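Local coordinates for CbsA (Xanthomonas oryzae pv. oryzae, PDB 5XYH), which hydrolyses the beta-1,4-glucosidic links of cellulose as an exoglucanase, probably releasing cellobiose from chain ends as it breaks down plant cell walls, at residues W409-A412 with H413-L417; P17-S20 with K21-D24. All coordinates share one frame; numbering follows the deposited sequence.

Interaction 1: residues W409-A412 with H413-L417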
loop_
_atom_site.group_PDB
_atom_site.type_symbol
_atom_site.label_atom_id
_atom_site.label_comp_id
_atom_site.label_asym_id
_atom_site.label_seq_id
_atom_site.Cartn_x
_atom_site.Cartn_y
_atom_site.Cartn_z
ATOM N N TRP A 409 -0.131 14.523 -9.175
ATOM C CA TRP A 409 0.256 13.762 -10.358
ATOM C C TRP A 409 1.705 14.003 -10.771
ATOM O O TRP A 409 2.180 15.142 -10.814
ATOM C CB TRP A 409 -0.666 14.118 -11.519
ATOM C CG TRP A 409 -0.698 13.103 -12.583
ATOM C CD1 TRP A 409 -0.350 13.279 -13.889
ATOM C CD2 TRP A 409 -1.110 11.734 -12.455
ATOM N NE1 TRP A 409 -0.517 12.105 -14.584
ATOM C CE2 TRP A 409 -0.996 11.145 -13.732
ATOM C CE3 TRP A 409 -1.579 10.953 -11.389
ATOM C CZ2 TRP A 409 -1.321 9.807 -13.972
ATOM C CZ3 TRP A 409 -1.913 9.620 -11.635
ATOM C CH2 TRP A 409 -1.773 9.064 -12.915
ATOM N N PHE A 410 2.390 12.924 -11.138
ATOM C CA PHE A 410 3.805 12.942 -11.500
ATOM C C PHE A 410 3.911 12.349 -12.904
ATOM O O PHE A 410 4.124 11.146 -13.067
ATOM C CB PHE A 410 4.626 12.165 -10.453
ATOM C CG PHE A 410 6.123 12.335 -10.566
ATOM C CD1 PHE A 410 6.701 13.051 -11.607
ATOM C CD2 PHE A 410 6.956 11.769 -9.606
ATOM C CE1 PHE A 410 8.077 13.185 -11.694
ATOM C CE2 PHE A 410 8.326 11.897 -9.686
ATOM C CZ PHE A 410 8.889 12.616 -10.729
ATOM N N HIS A 411 3.760 13.217 -13.915
ATOM C CA HIS A 411 3.689 12.765 -15.304
ATOM C C HIS A 411 4.876 11.886 -15.695
ATOM O O HIS A 411 4.694 10.841 -16.334
ATOM C CB HIS A 411 3.585 13.978 -16.234
ATOM C CG HIS A 411 3.605 13.627 -17.688
ATOM N ND1 HIS A 411 2.560 12.980 -18.311
ATOM C CD2 HIS A 411 4.542 13.838 -18.643
ATOM C CE1 HIS A 411 2.855 12.796 -19.585
ATOM N NE2 HIS A 411 4.048 13.315 -19.815
ATOM N N ALA A 412 6.099 12.272 -15.310
ATOM C CA ALA A 412 7.263 11.490 -15.725
ATOM C C ALA A 412 7.251 10.089 -15.114
ATOM O O ALA A 412 7.558 9.109 -15.800
ATOM C CB ALA A 412 8.555 12.219 -15.371
ATOM N N HIS A 413 6.899 9.970 -13.830
ATOM C CA HIS A 413 6.773 8.639 -13.223
ATOM C C HIS A 413 5.674 7.823 -13.891
ATOM O O HIS A 413 5.782 6.593 -14.020
ATOM C CB HIS A 413 6.487 8.761 -11.729
ATOM C CG HIS A 413 6.941 7.581 -10.929
ATOM N ND1 HIS A 413 6.242 7.108 -9.840
ATOM C CD2 HIS A 413 8.035 6.792 -11.046
ATOM C CE1 HIS A 413 6.879 6.072 -9.325
ATOM N NE2 HIS A 413 7.978 5.864 -10.031
ATOM N N PHE A 414 4.587 8.486 -14.287
ATOM C CA PHE A 414 3.465 7.775 -14.886
ATOM C C PHE A 414 3.868 7.129 -16.202
ATOM O O PHE A 414 3.660 5.929 -16.407
ATOM C CB PHE A 414 2.292 8.720 -15.107
ATOM C CG PHE A 414 1.062 8.033 -15.614
ATOM C CD1 PHE A 414 0.467 7.021 -14.874
ATOM C CD2 PHE A 414 0.492 8.403 -16.828
ATOM C CE1 PHE A 414 -0.693 6.378 -15.332
ATOM C CE2 PHE A 414 -0.665 7.758 -17.300
ATOM C CZ PHE A 414 -1.252 6.750 -16.551
ATOM N N VAL A 415 4.435 7.926 -17.115
ATOM C CA VAL A 415 4.904 7.398 -18.391
ATOM C C VAL A 415 5.847 6.229 -18.170
ATOM O O VAL A 415 5.753 5.194 -18.844
ATOM C CB VAL A 415 5.586 8.516 -19.198
ATOM C CG1 VAL A 415 6.293 7.923 -20.429
ATOM C CG2 VAL A 415 4.563 9.605 -19.563
ATOM N N GLN A 416 6.767 6.369 -17.215
ATOM C CA GLN A 416 7.698 5.287 -16.913
ATOM C C GLN A 416 6.950 4.042 -16.423
ATOM O O GLN A 416 7.194 2.928 -16.900
ATOM C CB GLN A 416 8.725 5.767 -15.877
ATOM C CG GLN A 416 9.569 4.667 -15.251
ATOM C CD GLN A 416 10.092 5.032 -13.847
ATOM O OE1 GLN A 416 10.833 6.005 -13.676
ATOM N NE2 GLN A 416 9.693 4.253 -12.846
ATOM N N LEU A 417 6.002 4.224 -15.496
ATOM C CA LEU A 417 5.264 3.090 -14.942
ATOM C C LEU A 417 4.484 2.334 -16.013
ATOM O O LEU A 417 4.445 1.093 -16.001
ATOM C CB LEU A 417 4.319 3.573 -13.847
ATOM C CG LEU A 417 5.004 3.939 -12.529
ATOM C CD1 LEU A 417 4.026 4.731 -11.670
ATOM C CD2 LEU A 417 5.460 2.673 -11.809
#
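Trp409 sets the benzo corner of its indole over the ring of Phe414: CZ2 stands above the middle of one face, 3.4 Å from Phe414 CG, with CH2 following toward CD1 and CE1. The planes are inclined at 52°, an oblique meeting of the two rings. Phe414 holds CG anti to its own nitrogen (chi1 -175°), which swings the ring off the helix toward the tryptophan. Both rings also meet helix 17-27, Trp409 lying on Glu22 and Ser25 and Phe414 on Val23 and Ser26; a large flat phenylalanine suits the apolar patch that Val23 forms with Met39 and Val42.

This is the first turn of helix 411-419, with Phe410 at the N-cap position. Its carbonyl O accepts from Phe414 N at 3.0 Å and starts the i to i+4 series; His411 O takes Val415 N at the same distance and almost straight (174°), and Ala412 O takes Gln416 N at 3.2 Å.

Around the turn, each of two further rings carries an aliphatic carbon over one face. His413 CB lies 4.0 Å from the centroid of the Phe410 ring, a CH-pi contact displaced toward the rim. Val415 CG2 makes a second one with the imidazole of His411, coming closest to CE1 at 3.6 Å; this branch is anti to the valine carbonyl carbon, which turns it back along the helix. His411 ND1 and Trp409 NE1 both hydrogen-bond Ser26 OG, holding the two rings from the same hydroxyl. His413 NE2 and Gln416 NE2 share the carbonyl of Gln337.

Interaction 2: residues P17-S20 with K21-D24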
loop_
_atom_site.group_PDB
_atom_site.type_symbol
_atom_site.label_atom_id
_atom_site.label_comp_id
_atom_site.label_asym_id
_atom_site.label_seq_id
_atom_site.Cartn_x
_atom_site.Cartn_y
_atom_site.Cartn_z
ATOM N N PRO A 17 -13.022 8.758 -10.783
ATOM C CA PRO A 17 -12.895 9.754 -11.861
ATOM C C PRO A 17 -11.782 10.754 -11.624
ATOM O O PRO A 17 -11.324 11.387 -12.585
ATOM C CB PRO A 17 -14.272 10.437 -11.887
ATOM C CG PRO A 17 -14.898 10.121 -10.584
ATOM C CD PRO A 17 -14.348 8.797 -10.139
ATOM N N ASP A 18 -11.315 10.910 -10.385
ATOM C CA ASP A 18 -10.174 11.795 -10.169
ATOM C C ASP A 18 -8.894 11.181 -10.721
ATOM O O ASP A 18 -8.040 11.893 -11.263
ATOM C CB ASP A 18 -10.022 12.112 -8.692
ATOM C CG ASP A 18 -11.186 12.903 -8.151
ATOM O OD1 ASP A 18 -11.763 13.710 -8.919
ATOM O OD2 ASP A 18 -11.515 12.713 -6.960
ATOM N N TYR A 19 -8.726 9.865 -10.562
ATOM C CA TYR A 19 -7.593 9.193 -11.190
ATOM C C TYR A 19 -7.714 9.250 -12.710
ATOM O O TYR A 19 -6.731 9.523 -13.405
ATOM C CB TYR A 19 -7.501 7.747 -10.687
ATOM C CG TYR A 19 -6.291 6.983 -11.165
ATOM C CD1 TYR A 19 -5.027 7.244 -10.644
ATOM C CD2 TYR A 19 -6.408 5.988 -12.128
ATOM C CE1 TYR A 19 -3.909 6.551 -11.086
ATOM C CE2 TYR A 19 -5.296 5.284 -12.573
ATOM C CZ TYR A 19 -4.049 5.575 -12.047
ATOM O OH TYR A 19 -2.940 4.871 -12.484
ATOM N N SER A 20 -8.922 9.014 -13.240
ATOM C CA SER A 20 -9.145 9.195 -14.677
ATOM C C SER A 20 -8.725 10.591 -15.132
ATOM O O SER A 20 -8.052 10.739 -16.161
ATOM C CB SER A 20 -10.613 8.930 -15.025
ATOM O OG SER A 20 -10.964 7.594 -14.684
ATOM N N LYS A 21 -9.093 11.627 -14.371
ATOM C CA LYS A 21 -8.753 12.983 -14.794
ATOM C C LYS A 21 -7.245 13.208 -14.760
ATOM O O LYS A 21 -6.691 13.864 -15.651
ATOM C CB LYS A 21 -9.483 14.000 -13.922
ATOM C CG LYS A 21 -8.993 15.433 -14.110
ATOM C CD LYS A 21 -10.026 16.437 -13.651
ATOM C CE LYS A 21 -10.567 16.089 -12.273
ATOM N NZ LYS A 21 -11.566 17.102 -11.824
ATOM N N GLU A 22 -6.564 12.650 -13.751
ATOM C CA GLU A 22 -5.103 12.679 -13.722
ATOM C C GLU A 22 -4.520 12.012 -14.963
ATOM O O GLU A 22 -3.647 12.572 -15.634
ATOM C CB GLU A 22 -4.585 11.989 -12.452
ATOM C CG GLU A 22 -4.810 12.780 -11.156
ATOM C CD GLU A 22 -4.330 12.053 -9.906
ATOM O OE1 GLU A 22 -4.687 10.875 -9.743
ATOM O OE2 GLU A 22 -3.610 12.661 -9.082
ATOM N N VAL A 23 -4.978 10.794 -15.270
ATOM C CA VAL A 23 -4.466 10.072 -16.430
ATOM C C VAL A 23 -4.740 10.853 -17.707
ATOM O O VAL A 23 -3.873 10.955 -18.582
ATOM C CB VAL A 23 -5.069 8.655 -16.479
ATOM C CG1 VAL A 23 -4.785 7.980 -17.808
ATOM C CG2 VAL A 23 -4.504 7.820 -15.354
ATOM N N ASP A 24 -5.938 11.435 -17.829
ATOM C CA ASP A 24 -6.256 12.227 -19.016
ATOM C C ASP A 24 -5.261 13.367 -19.203
ATOM O O ASP A 24 -4.903 13.707 -20.343
ATOM C CB ASP A 24 -7.679 12.778 -18.924
ATOM C CG ASP A 24 -8.741 11.712 -19.144
ATOM O OD1 ASP A 24 -8.451 10.683 -19.790
ATOM O OD2 ASP A 24 -9.883 11.921 -18.699
#
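The first turns of helix 17-27, an amphipathic helix near the N terminus of this family 6 glycoside hydrolase, bring Tyr19 and Val23 together on the face turned to the protein interior. Val23 CG2 lies over one face of the phenol ring, 4.1 Å from its centroid and nearest to CE2, a CH-pi contact. With CG anti to the backbone N (chi1 -174°), the tyrosine ring is directed to that inward side, where its hydroxyl hydrogen-bonds the carbonyl of Gly363. Valine suits the i+4 position because its CG2 branch, beside the backbone N, falls over this ring.

Glu22 approaches the same ring obliquely, OE1 3.8 Å from Tyr19 CD1; OE1 also lies close to the like-charged Glu365, and OE2 has a long, weak ion pair with Arg66. The buried Asp18 carboxylate turns OD2 to Leu67 N, while its OD1 stays 4.5 Å from Lys21 NZ, too far for a salt bridge. Asp24 pairs with Lys43.

Proline suits the first turn because its own nitrogen has no hydrogen to donate. Pro17 O accepts from Lys21 N at 2.9 Å. Tyr19 and Val23 inward, with Lys21 exposed and Asp24 partly so, are typical of an amphipathic alpha-helix packed against the body of the domain.

Overall arrangement
From the N terminus, after the short strand 12-13, the chain forms interaction 2 within helix 17-27, then runs through the rest of the mostly parallel barrel-like sheet and its helices, and only near its end forms interaction 1 at the start of helix 411-419. Each closes just one helical turn, and they follow in series without nesting or crossing. Yet their centres are about 13 Å apart and they touch: Trp409 CE3 comes within 3.3 Å of Glu22 CD, and Phe414 CZ within 3.6 Å of Val23 CG2. Thus the N-terminal and C-terminal helices pack together, and helix 33-42 joins them, Met39 meeting both Phe414 and Val23.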